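Local coordinates for protein cytochrome c (Pseudomonas aeruginosa, PDB 6RTE) that acts as the dihydro-heme d1 dehydrogenase NirN in heme d1 biosynthesis, joining a heme c-binding domain to an eight-bladed beta-propeller, at residues A[470-475]-A[486-491]; A[446-451]-A[464-469]; A[280-285]-A[295-300]. One frame throughout, in Å; residues are numbered along the deposited sequence.

Overall arrangement
All three contacts lie in the beta-propeller, each between antiparallel strands of a hairpin. Contacts 1 and 2 belong to one blade: contact 2 pairs its first two strands and contact 1 its last two, with strands 460-465 and 470-476 as neighbours between them. They touch, their centres only about 8 Å apart. Contact 3 joins the middle strands of another blade on the opposite side of the chain's centre, its centre about 37 Å from either of theirs. Contacts 1 and 3 are mostly buried, the first aliphatic, the third aromatic with polar tyrosine and histidine ends tied to a neighbouring loop. Contact 2 is partly buried and has the charged chemistry, a salt-bridge network around a lysine.

Contact 1 (A[470-475]-A[486-491]); sequences GALVVY and LPMNKP
The carbonyl oxygen L486 O accepts from L472 N at 2.8 Å, 158° at the hydrogen, and takes a CA-H...O contact from A471, whose CA lies 3.2 Å from the same oxygen. The answering bond, L486 N to L472 O, closes the ring of this hydrogen-bonded pair. Two residues on, M488 N reaches G470 O at 3.0 Å almost straight; the return bond from G470 N to M488 O is weak. This is the edge of a propeller blade: strand 482-488 is the fourth strand, at one edge of the blade, and P491 begins strand 491-496, which joins V152's strand in the sheet that closes the propeller. L472, L486 and M488 project from one face. The L472 side chain swings CG opposite its own N (chi1 -168°) and lies alongside the extended M488, pointing the same way, with CD2 4.1 Å from M488 CE. V152 touches both. CD1 of L486 meets CG2 of V474 at 4.3 Å. Beyond the turn, P491 folds back against the strand, its ring atom CG 3.6 Å from A471 O.

Contact 2 (A[446-451]-A[464-469]); sequences GKVAGH and SVWDRD
A449 and V465 face each other as an antiparallel non-hydrogen-bonded pair, flanked by backbone bonds from G450 N to S464 O (2.9 Å) and from W466 N to V448 O (2.8 Å). W466 is the centre of an inverse gamma turn. Its side chain turns back along the opposite segment: with CG opposite the carbonyl carbon (chi1 -63°), the indole presents its N-H edge to G450, and NE1 donates to G450 O at 2.7 Å. That oxygen lies exactly in the ring plane, yet the donor stands well above the carbonyl plane of G450. The bond anchors the indole by its edge, while CB of H451 sits at the same edge beside CZ2.

The other end is ionic. K447 packs CB on V465 CG1 at 3.7 Å, then runs out extended across D467 at about a right angle, its CD 3.7 Å from D467 OD2. Its NZ donates to the carbonyl O of D469 at 3.1 Å and makes longer salt bridges to D467 OD1 and D469 OD2. D467 OD1 also accepts D469 N at 2.6 Å, an Asx turn, consistent with holding both acidic groups near the one ammonium. Strand 449-454 is the first of its blade. K494, on the neighbouring strand 491-496, bonds to both H451 ND1 and S464 OG, S492 O also holds that hydroxyl, and F419, in the loop after strand 413-417 of the preceding blade, meets the W466 ring edge-to-face.

Contact 3 (A[280-285]-A[295-300]); sequences HSFVVA and LPYANG
Y297 lays one face of its ring over the carbonyl of H280, with H280 O 3.2 Å above the ring plane and over its centre. Its CG lies between its own N and carbonyl carbon (chi1 51°), which turns the ring over the H280-S281 backbone. Y297 N meanwhile donates to that same H280 O at 2.9 Å, nearly straight. A water oxygen also donates to H280 O, at 2.8 Å. The same water accepts from A298 N, tying H280 to the start of the type I turn 297-300. Y297 and F282 meet edge-to-face, the edge of Y297 toward the face of F282, centroids 5.2 Å apart and the planes inclined at 56°.

L295 supplies the aliphatic part. Its backbone exchanges two hydrogen bonds with F282, the shorter from L295 N to F282 O at 2.7 Å, and its CD1 presses on CG2 of V284 at 3.5 Å, a tight fit. H280 packs CB 3.8 Å from CE1 of Y297 and leads its imidazole away from the contact; with S281 it forms a G1 bulge opposite A276, where hairpin 270-276/281-286 turns. Y297 OH and H280 ND1 both bond to OD1 of D229, in the loop between strands 221-227 and 233-238 of the preceding blade. One carboxylate oxygen thus holds the polar ends of both rings, probably fixing their rotation and fastening this blade to its neighbour.

Contact 1 (A[470-475]-A[486-491])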
ATOM      1  N   GLY A 470      14.395  13.120  -6.628  1.00 55.88           N
ATOM      2  CA  GLY A 470      12.986  13.423  -6.547  1.00 55.51           C
ATOM      3  C   GLY A 470      12.680  14.520  -5.544  1.00 55.46           C
ATOM      4  O   GLY A 470      13.572  15.168  -4.990  1.00 59.46           O
ATOM      5  N   ALA A 471      11.385  14.719  -5.302  1.00 51.70           N
ATOM      6  CA  ALA A 471      10.952  15.845  -4.485  1.00 49.48           C
ATOM      7  C   ALA A 471       9.504  15.677  -4.056  1.00 50.42           C
ATOM      8  O   ALA A 471       8.694  15.065  -4.759  1.00 50.21           O
ATOM      9  CB  ALA A 471      11.105  17.172  -5.240  1.00 50.29           C
ATOM     10  N   LEU A 472       9.207  16.231  -2.882  1.00 50.62           N
ATOM     11  CA  LEU A 472       7.847  16.518  -2.439  1.00 50.96           C
ATOM     12  C   LEU A 472       7.555  17.971  -2.815  1.00 49.46           C
ATOM     13  O   LEU A 472       8.195  18.888  -2.288  1.00 51.24           O
ATOM     14  CB  LEU A 472       7.736  16.291  -0.933  1.00 51.86           C
ATOM     15  CG  LEU A 472       6.374  16.261  -0.246  1.00 54.16           C
ATOM     16  CD1 LEU A 472       5.513  15.168  -0.816  1.00 54.41           C
ATOM     17  CD2 LEU A 472       6.556  16.059   1.260  1.00 55.17           C
ATOM     18  N   VAL A 473       6.611  18.183  -3.731  1.00 47.28           N
ATOM     19  CA  VAL A 473       6.310  19.512  -4.258  1.00 46.83           C
ATOM     20  C   VAL A 473       4.963  19.960  -3.718  1.00 46.09           C
ATOM     21  O   VAL A 473       3.943  19.280  -3.922  1.00 43.40           O
ATOM     22  CB  VAL A 473       6.309  19.531  -5.796  1.00 48.95           C
ATOM     23  CG1 VAL A 473       6.313  20.977  -6.309  1.00 48.99           C
ATOM     24  CG2 VAL A 473       7.497  18.761  -6.334  1.00 52.53           C
ATOM     25  N   VAL A 474       4.958  21.112  -3.041  1.00 47.81           N
ATOM     26  CA  VAL A 474       3.767  21.667  -2.409  1.00 49.83           C
ATOM     27  C   VAL A 474       3.147  22.681  -3.359  1.00 52.66           C
ATOM     28  O   VAL A 474       3.843  23.563  -3.876  1.00 55.41           O
ATOM     29  CB  VAL A 474       4.104  22.320  -1.057  1.00 50.97           C
ATOM     30  CG1 VAL A 474       2.830  22.803  -0.340  1.00 52.44           C
ATOM     31  CG2 VAL A 474       4.877  21.347  -0.178  1.00 49.59           C
ATOM     32  N   TYR A 475       1.839  22.558  -3.584  1.00 52.46           N
ATOM     33  CA  TYR A 475       1.091  23.433  -4.468  1.00 52.98           C
ATOM     34  C   TYR A 475      -0.069  24.066  -3.715  1.00 51.55           C
ATOM     35  O   TYR A 475      -0.727  23.405  -2.908  1.00 47.40           O
ATOM     36  CB  TYR A 475       0.519  22.671  -5.669  1.00 53.73           C
ATOM     37  CG  TYR A 475       1.519  22.278  -6.725  1.00 56.28           C
ATOM     38  CD1 TYR A 475       2.305  21.145  -6.576  1.00 56.19           C
ATOM     39  CD2 TYR A 475       1.654  23.022  -7.887  1.00 59.30           C
ATOM     40  CE1 TYR A 475       3.214  20.775  -7.548  1.00 58.44           C
ATOM     41  CE2 TYR A 475       2.560  22.658  -8.866  1.00 62.01           C
ATOM     42  CZ  TYR A 475       3.336  21.532  -8.688  1.00 62.22           C
ATOM     43  OH  TYR A 475       4.238  21.165  -9.655  1.00 65.78           O
ATOM     44  N   LEU A 486      10.604  20.016  -1.465  1.00 51.31           N
ATOM     45  CA  LEU A 486      11.507  19.329  -0.545  1.00 51.66           C
ATOM     46  C   LEU A 486      12.225  18.198  -1.268  1.00 51.14           C
ATOM     47  O   LEU A 486      11.574  17.235  -1.701  1.00 49.47           O
ATOM     48  CB  LEU A 486      10.748  18.779   0.666  1.00 52.40           C
ATOM     49  CG  LEU A 486      10.167  19.784   1.662  1.00 55.96           C
ATOM     50  CD1 LEU A 486       8.913  20.449   1.115  1.00 58.32           C
ATOM     51  CD2 LEU A 486       9.876  19.092   2.985  1.00 55.38           C
ATOM     52  N   PRO A 487      13.550  18.253  -1.415  1.00 52.24           N
ATOM     53  CA  PRO A 487      14.261  17.170  -2.110  1.00 51.33           C
ATOM     54  C   PRO A 487      14.219  15.864  -1.333  1.00 48.91           C
ATOM     55  O   PRO A 487      14.380  15.849  -0.109  1.00 48.91           O
ATOM     56  CB  PRO A 487      15.697  17.700  -2.220  1.00 52.71           C
ATOM     57  CG  PRO A 487      15.606  19.163  -1.961  1.00 54.74           C
ATOM     58  CD  PRO A 487      14.454  19.364  -1.052  1.00 54.13           C
ATOM     59  N   MET A 488      14.029  14.760  -2.062  1.00 48.09           N
ATOM     60  CA  MET A 488      13.925  13.439  -1.451  1.00 47.39           C
ATOM     61  C   MET A 488      14.302  12.360  -2.458  1.00 48.91           C
ATOM     62  O   MET A 488      14.186  12.543  -3.673  1.00 48.91           O
ATOM     63  CB  MET A 488      12.512  13.173  -0.923  1.00 47.07           C
ATOM     64  CG  MET A 488      12.156  13.964   0.316  1.00 47.07           C
ATOM     65  SD  MET A 488      10.565  13.478   0.993  1.00 45.75           S
ATOM     66  CE  MET A 488      10.333  14.742   2.237  1.00 47.18           C
ATOM     67  N   ASN A 489      14.728  11.209  -1.926  1.00 49.23           N
ATOM     68  CA  ASN A 489      15.127  10.065  -2.745  1.00 51.83           C
ATOM     69  C   ASN A 489      13.906   9.179  -2.957  1.00 50.53           C
ATOM     70  O   ASN A 489      13.566   8.348  -2.108  1.00 48.98           O
ATOM     71  CB  ASN A 489      16.264   9.288  -2.087  1.00 54.76           C
ATOM     72  CG  ASN A 489      16.825   8.192  -2.989  1.00 59.50           C
ATOM     73  OD1 ASN A 489      16.251   7.876  -4.030  1.00 61.50           O
ATOM     74  ND2 ASN A 489      17.949   7.607  -2.586  1.00 60.88           N
ATOM     75  N   LYS A 490      13.237   9.364  -4.091  1.00 51.23           N
ATOM     76  CA  LYS A 490      12.108   8.528  -4.482  1.00 52.45           C
ATOM     77  C   LYS A 490      11.001   8.552  -3.436  1.00 48.43           C
ATOM     78  O   LYS A 490      10.603   7.496  -2.926  1.00 47.96           O
ATOM     79  CB  LYS A 490      12.576   7.090  -4.711  1.00 55.92           C
ATOM     80  CG  LYS A 490      13.691   6.986  -5.715  1.00 63.38           C
ATOM     81  CD  LYS A 490      13.200   6.362  -7.001  1.00 69.25           C
ATOM     82  CE  LYS A 490      13.127   4.860  -6.869  1.00 72.04           C
ATOM     83  NZ  LYS A 490      12.171   4.272  -7.841  1.00 74.07           N
ATOM     84  N   PRO A 491      10.473   9.721  -3.101  1.00 46.10           N
ATOM     85  CA  PRO A 491       9.270   9.759  -2.262  1.00 42.39           C
ATOM     86  C   PRO A 491       8.117   9.086  -2.988  1.00 42.83           C
ATOM     87  O   PRO A 491       7.966   9.219  -4.203  1.00 41.48           O
ATOM     88  CB  PRO A 491       9.019  11.257  -2.062  1.00 41.07           C
ATOM     89  CG  PRO A 491       9.585  11.881  -3.317  1.00 42.03           C
ATOM     90  CD  PRO A 491      10.796  11.041  -3.679  1.00 44.12           C
TER

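Contact 2 (A[446-451]-A[464-469])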
ATOM      1  N   GLY A 446      10.045  15.503 -17.261  1.00 66.92           N
ATOM      2  CA  GLY A 446      10.842  14.358 -17.621  1.00 67.30           C
ATOM      3  C   GLY A 446      10.869  13.250 -16.589  1.00 65.67           C
ATOM      4  O   GLY A 446      11.256  12.121 -16.923  1.00 64.63           O
ATOM      5  N   LYS A 447      10.477  13.538 -15.353  1.00 68.79           N
ATOM      6  CA  LYS A 447      10.548  12.573 -14.271  1.00 66.74           C
ATOM      7  C   LYS A 447       9.151  12.097 -13.897  1.00 63.02           C
ATOM      8  O   LYS A 447       8.146  12.763 -14.157  1.00 63.36           O
ATOM      9  CB  LYS A 447      11.240  13.180 -13.049  1.00 66.27           C
ATOM     10  CG  LYS A 447      12.588  13.772 -13.388  1.00 69.77           C
ATOM     11  CD  LYS A 447      13.439  13.955 -12.161  1.00 71.47           C
ATOM     12  CE  LYS A 447      14.784  14.520 -12.544  1.00 77.06           C
ATOM     13  NZ  LYS A 447      15.702  14.517 -11.388  1.00 78.68           N
ATOM     14  N   VAL A 448       9.102  10.921 -13.279  1.00 60.22           N
ATOM     15  CA  VAL A 448       7.820  10.314 -12.953  1.00 60.21           C
ATOM     16  C   VAL A 448       7.165  11.129 -11.842  1.00 55.52           C
ATOM     17  O   VAL A 448       7.738  11.318 -10.764  1.00 53.71           O
ATOM     18  CB  VAL A 448       7.995   8.839 -12.561  1.00 62.89           C
ATOM     19  CG1 VAL A 448       9.114   8.685 -11.566  1.00 65.57           C
ATOM     20  CG2 VAL A 448       6.697   8.267 -12.000  1.00 60.05           C
ATOM     21  N   ALA A 449       5.970  11.639 -12.120  1.00 54.91           N
ATOM     22  CA  ALA A 449       5.169  12.374 -11.154  1.00 50.52           C
ATOM     23  C   ALA A 449       3.933  11.552 -10.827  1.00 49.88           C
ATOM     24  O   ALA A 449       3.271  11.028 -11.727  1.00 48.28           O
ATOM     25  CB  ALA A 449       4.768  13.743 -11.707  1.00 51.87           C
ATOM     26  N   GLY A 450       3.620  11.431  -9.541  1.00 49.45           N
ATOM     27  CA  GLY A 450       2.459  10.658  -9.158  1.00 49.06           C
ATOM     28  C   GLY A 450       2.125  10.734  -7.689  1.00 45.87           C
ATOM     29  O   GLY A 450       3.010  10.904  -6.853  1.00 44.34           O
ATOM     30  N   HIS A 451       0.833  10.602  -7.385  1.00 44.93           N
ATOM     31  CA  HIS A 451       0.273  10.561  -6.040  1.00 42.85           C
ATOM     32  C   HIS A 451       0.116  11.949  -5.433  1.00 43.63           C
ATOM     33  O   HIS A 451       1.077  12.725  -5.363  1.00 45.38           O
ATOM     34  CB  HIS A 451       1.101   9.711  -5.082  1.00 39.60           C
ATOM     35  CG  HIS A 451       0.424   9.497  -3.765  1.00 37.87           C
ATOM     36  ND1 HIS A 451       0.496  10.409  -2.734  1.00 36.98           N
ATOM     37  CD2 HIS A 451      -0.375   8.495  -3.322  1.00 36.97           C
ATOM     38  CE1 HIS A 451      -0.212   9.969  -1.705  1.00 35.64           C
ATOM     39  NE2 HIS A 451      -0.746   8.811  -2.038  1.00 35.65           N
ATOM     40  N   SER A 464       4.352  13.942  -5.496  1.00 43.50           N
ATOM     41  CA  SER A 464       5.605  13.202  -5.404  1.00 42.65           C
ATOM     42  C   SER A 464       6.258  13.071  -6.773  1.00 45.17           C
ATOM     43  O   SER A 464       5.622  12.617  -7.733  1.00 45.27           O
ATOM     44  CB  SER A 464       5.372  11.813  -4.809  1.00 41.03           C
ATOM     45  OG  SER A 464       5.071  11.878  -3.428  1.00 39.35           O
ATOM     46  N   VAL A 465       7.528  13.458  -6.859  1.00 46.62           N
ATOM     47  CA  VAL A 465       8.373  13.147  -8.009  1.00 49.17           C
ATOM     48  C   VAL A 465       9.164  11.894  -7.647  1.00 49.87           C
ATOM     49  O   VAL A 465      10.075  11.948  -6.809  1.00 51.25           O
ATOM     50  CB  VAL A 465       9.298  14.315  -8.372  1.00 49.65           C
ATOM     51  CG1 VAL A 465      10.185  13.946  -9.561  1.00 51.20           C
ATOM     52  CG2 VAL A 465       8.484  15.557  -8.681  1.00 49.63           C
ATOM     53  N   TRP A 466       8.809  10.765  -8.269  1.00 49.73           N
ATOM     54  CA  TRP A 466       9.330   9.447  -7.894  1.00 52.11           C
ATOM     55  C   TRP A 466      10.674   9.226  -8.588  1.00 54.55           C
ATOM     56  O   TRP A 466      10.799   8.473  -9.557  1.00 55.42           O
ATOM     57  CB  TRP A 466       8.352   8.342  -8.286  1.00 56.58           C
ATOM     58  CG  TRP A 466       7.006   8.349  -7.627  1.00 61.34           C
ATOM     59  CD1 TRP A 466       6.084   9.359  -7.631  1.00 63.81           C
ATOM     60  CD2 TRP A 466       6.410   7.264  -6.906  1.00 62.71           C
ATOM     61  NE1 TRP A 466       4.959   8.974  -6.936  1.00 63.25           N
ATOM     62  CE2 TRP A 466       5.134   7.693  -6.481  1.00 62.03           C
ATOM     63  CE3 TRP A 466       6.837   5.976  -6.568  1.00 62.98           C
ATOM     64  CZ2 TRP A 466       4.282   6.879  -5.738  1.00 59.51           C
ATOM     65  CZ3 TRP A 466       5.992   5.171  -5.828  1.00 60.70           C
ATOM     66  CH2 TRP A 466       4.728   5.623  -5.425  1.00 59.04           C
ATOM     67  N   ASP A 467      11.709   9.877  -8.068  1.00 54.28           N
ATOM     68  CA  ASP A 467      13.014   9.832  -8.718  1.00 53.72           C
ATOM     69  C   ASP A 467      14.100   9.863  -7.654  1.00 53.62           C
ATOM     70  O   ASP A 467      13.908  10.424  -6.572  1.00 49.86           O
ATOM     71  CB  ASP A 467      13.163  10.998  -9.701  1.00 54.32           C
ATOM     72  CG  ASP A 467      14.404  10.880 -10.572  1.00 58.53           C
ATOM     73  OD1 ASP A 467      15.493  11.265 -10.102  1.00 60.07           O
ATOM     74  OD2 ASP A 467      14.288  10.394 -11.721  1.00 60.39           O
ATOM     75  N   ARG A 468      15.240   9.238  -7.961  1.00 57.01           N
ATOM     76  CA  ARG A 468      16.387   9.336  -7.064  1.00 60.16           C
ATOM     77  C   ARG A 468      16.676  10.797  -6.747  1.00 60.76           C
ATOM     78  O   ARG A 468      16.955  11.156  -5.595  1.00 60.21           O
ATOM     79  CB  ARG A 468      17.610   8.665  -7.683  1.00 63.30           C
ATOM     80  N   ASP A 469      16.591  11.653  -7.762  1.00 61.38           N
ATOM     81  CA  ASP A 469      16.619  13.102  -7.586  1.00 62.86           C
ATOM     82  C   ASP A 469      15.188  13.642  -7.570  1.00 58.74           C
ATOM     83  O   ASP A 469      14.796  14.486  -8.376  1.00 58.42           O
ATOM     84  CB  ASP A 469      17.450  13.739  -8.697  1.00 72.09           C
ATOM     85  CG  ASP A 469      17.822  15.181  -8.407  1.00 79.23           C
ATOM     86  OD1 ASP A 469      19.022  15.445  -8.177  1.00 82.99           O
ATOM     87  OD2 ASP A 469      16.925  16.051  -8.412  1.00 80.90           O
TER

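Contact 3 (A[280-285]-A[295-300])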
ATOM      1  N   HIS A 280     -18.294  -2.183  11.001  1.00 24.88           N
ATOM      2  CA  HIS A 280     -17.379  -2.642  12.044  1.00 24.08           C
ATOM      3  C   HIS A 280     -16.789  -4.003  11.698  1.00 23.02           C
ATOM      4  O   HIS A 280     -16.829  -4.948  12.486  1.00 22.65           O
ATOM      5  CB  HIS A 280     -18.072  -2.679  13.395  1.00 23.94           C
ATOM      6  CG  HIS A 280     -18.714  -1.384  13.756  1.00 25.36           C
ATOM      7  ND1 HIS A 280     -17.998  -0.210  13.839  1.00 24.86           N
ATOM      8  CD2 HIS A 280     -20.004  -1.062  13.993  1.00 26.23           C
ATOM      9  CE1 HIS A 280     -18.825   0.781  14.143  1.00 26.09           C
ATOM     10  NE2 HIS A 280     -20.045   0.287  14.238  1.00 26.80           N
ATOM     11  N   SER A 281     -16.217  -4.080  10.499  1.00 25.59           N
ATOM     12  CA  SER A 281     -15.721  -5.350   9.981  1.00 25.58           C
ATOM     13  C   SER A 281     -14.480  -5.105   9.147  1.00 25.03           C
ATOM     14  O   SER A 281     -14.259  -4.005   8.631  1.00 24.85           O
ATOM     15  CB  SER A 281     -16.777  -6.053   9.120  1.00 26.87           C
ATOM     16  OG  SER A 281     -16.890  -5.398   7.866  1.00 29.48           O
ATOM     17  N   PHE A 282     -13.666  -6.156   9.033  1.00 23.50           N
ATOM     18  CA  PHE A 282     -12.655  -6.241   7.994  1.00 21.93           C
ATOM     19  C   PHE A 282     -13.244  -6.964   6.786  1.00 22.80           C
ATOM     20  O   PHE A 282     -14.050  -7.893   6.932  1.00 22.89           O
ATOM     21  CB  PHE A 282     -11.417  -6.993   8.486  1.00 20.57           C
ATOM     22  CG  PHE A 282     -10.620  -6.257   9.532  1.00 20.32           C
ATOM     23  CD1 PHE A 282      -9.977  -5.066   9.229  1.00 21.46           C
ATOM     24  CD2 PHE A 282     -10.473  -6.783  10.805  1.00 20.56           C
ATOM     25  CE1 PHE A 282      -9.216  -4.406  10.183  1.00 21.21           C
ATOM     26  CE2 PHE A 282      -9.708  -6.126  11.769  1.00 20.48           C
ATOM     27  CZ  PHE A 282      -9.083  -4.938  11.452  1.00 21.16           C
ATOM     28  N   VAL A 283     -12.830  -6.538   5.591  1.00 22.83           N
ATOM     29  CA  VAL A 283     -13.191  -7.195   4.340  1.00 24.41           C
ATOM     30  C   VAL A 283     -11.891  -7.652   3.682  1.00 24.08           C
ATOM     31  O   VAL A 283     -10.930  -6.878   3.605  1.00 24.99           O
ATOM     32  CB  VAL A 283     -13.983  -6.261   3.410  1.00 26.83           C
ATOM     33  CG1 VAL A 283     -14.238  -6.936   2.077  1.00 28.87           C
ATOM     34  CG2 VAL A 283     -15.314  -5.821   4.056  1.00 27.93           C
ATOM     35  N   VAL A 284     -11.861  -8.906   3.229  1.00 24.17           N
ATOM     36  CA  VAL A 284     -10.641  -9.549   2.762  1.00 23.89           C
ATOM     37  C   VAL A 284     -10.838 -10.030   1.328  1.00 25.28           C
ATOM     38  O   VAL A 284     -11.797 -10.762   1.033  1.00 26.60           O
ATOM     39  CB  VAL A 284     -10.239 -10.725   3.677  1.00 23.44           C
ATOM     40  CG1 VAL A 284      -8.950 -11.385   3.182  1.00 21.65           C
ATOM     41  CG2 VAL A 284     -10.085 -10.237   5.122  1.00 24.62           C
ATOM     42  N   ALA A 285      -9.915  -9.640   0.451  1.00 24.03           N
ATOM     43  CA  ALA A 285      -9.859 -10.119  -0.923  1.00 24.15           C
ATOM     44  C   ALA A 285      -8.892 -11.292  -1.008  1.00 22.82           C
ATOM     45  O   ALA A 285      -7.743 -11.177  -0.568  1.00 23.67           O
ATOM     46  CB  ALA A 285      -9.409  -9.015  -1.872  1.00 24.93           C
ATOM     47  N   LEU A 295     -14.994 -10.113   8.134  1.00 24.60           N
ATOM     48  CA  LEU A 295     -14.696 -10.516   9.505  1.00 22.78           C
ATOM     49  C   LEU A 295     -15.203  -9.440  10.463  1.00 21.78           C
ATOM     50  O   LEU A 295     -14.496  -8.441  10.704  1.00 19.24           O
ATOM     51  CB  LEU A 295     -13.198 -10.735   9.688  1.00 25.60           C
ATOM     52  CG  LEU A 295     -12.595 -11.946   8.961  1.00 30.82           C
ATOM     53  CD1 LEU A 295     -12.196 -11.588   7.521  1.00 33.34           C
ATOM     54  CD2 LEU A 295     -11.400 -12.473   9.708  1.00 32.84           C
ATOM     55  N   PRO A 296     -16.399  -9.581  11.024  1.00 24.63           N
ATOM     56  CA  PRO A 296     -16.898  -8.558  11.948  1.00 24.98           C
ATOM     57  C   PRO A 296     -16.158  -8.553  13.276  1.00 23.05           C
ATOM     58  O   PRO A 296     -15.765  -9.599  13.808  1.00 21.27           O
ATOM     59  CB  PRO A 296     -18.371  -8.948  12.143  1.00 29.21           C
ATOM     60  CG  PRO A 296     -18.408 -10.400  11.887  1.00 30.94           C
ATOM     61  CD  PRO A 296     -17.400 -10.641  10.793  1.00 28.32           C
ATOM     62  N   TYR A 297     -15.992  -7.347  13.841  1.00 21.93           N
ATOM     63  CA  TYR A 297     -15.311  -7.205  15.122  1.00 20.81           C
ATOM     64  C   TYR A 297     -16.108  -6.411  16.161  1.00 22.32           C
ATOM     65  O   TYR A 297     -15.576  -6.148  17.239  1.00 23.29           O
ATOM     66  CB  TYR A 297     -13.924  -6.561  14.949  1.00 19.28           C
ATOM     67  CG  TYR A 297     -13.904  -5.276  14.164  1.00 20.48           C
ATOM     68  CD1 TYR A 297     -14.336  -4.082  14.723  1.00 21.26           C
ATOM     69  CD2 TYR A 297     -13.435  -5.256  12.860  1.00 21.28           C
ATOM     70  CE1 TYR A 297     -14.334  -2.910  13.993  1.00 21.87           C
ATOM     71  CE2 TYR A 297     -13.421  -4.089  12.123  1.00 21.69           C
ATOM     72  CZ  TYR A 297     -13.867  -2.923  12.691  1.00 22.22           C
ATOM     73  OH  TYR A 297     -13.854  -1.771  11.945  1.00 22.58           O
ATOM     74  N   ALA A 298     -17.366  -6.053  15.884  1.00 22.26           N
ATOM     75  CA  ALA A 298     -18.165  -5.359  16.900  1.00 24.15           C
ATOM     76  C   ALA A 298     -18.249  -6.169  18.185  1.00 24.79           C
ATOM     77  O   ALA A 298     -18.225  -5.611  19.286  1.00 27.12           O
ATOM     78  CB  ALA A 298     -19.579  -5.069  16.381  1.00 25.14           C
ATOM     79  N   ASN A 299     -18.340  -7.490  18.074  1.00 23.51           N
ATOM     80  CA  ASN A 299     -18.496  -8.341  19.248  1.00 24.87           C
ATOM     81  C   ASN A 299     -17.185  -8.938  19.738  1.00 25.50           C
ATOM     82  O   ASN A 299     -17.206  -9.775  20.651  1.00 28.63           O
ATOM     83  CB  ASN A 299     -19.511  -9.434  18.960  1.00 28.95           C
ATOM     84  CG  ASN A 299     -20.929  -8.901  18.932  1.00 34.77           C
ATOM     85  OD1 ASN A 299     -21.537  -8.767  17.873  1.00 40.85           O
ATOM     86  ND2 ASN A 299     -21.456  -8.584  20.096  1.00 33.30           N
ATOM     87  N   GLY A 300     -16.054  -8.505  19.199  1.00 23.99           N
ATOM     88  CA  GLY A 300     -14.773  -8.947  19.710  1.00 25.60           C
ATOM     89  C   GLY A 300     -13.820  -9.353  18.610  1.00 24.79           C
ATOM     90  O   GLY A 300     -14.051  -9.108  17.417  1.00 24.31           O
TER
HETATM   91  O   HOH W   1     -19.197  -6.193  13.314  1.00 22.91           O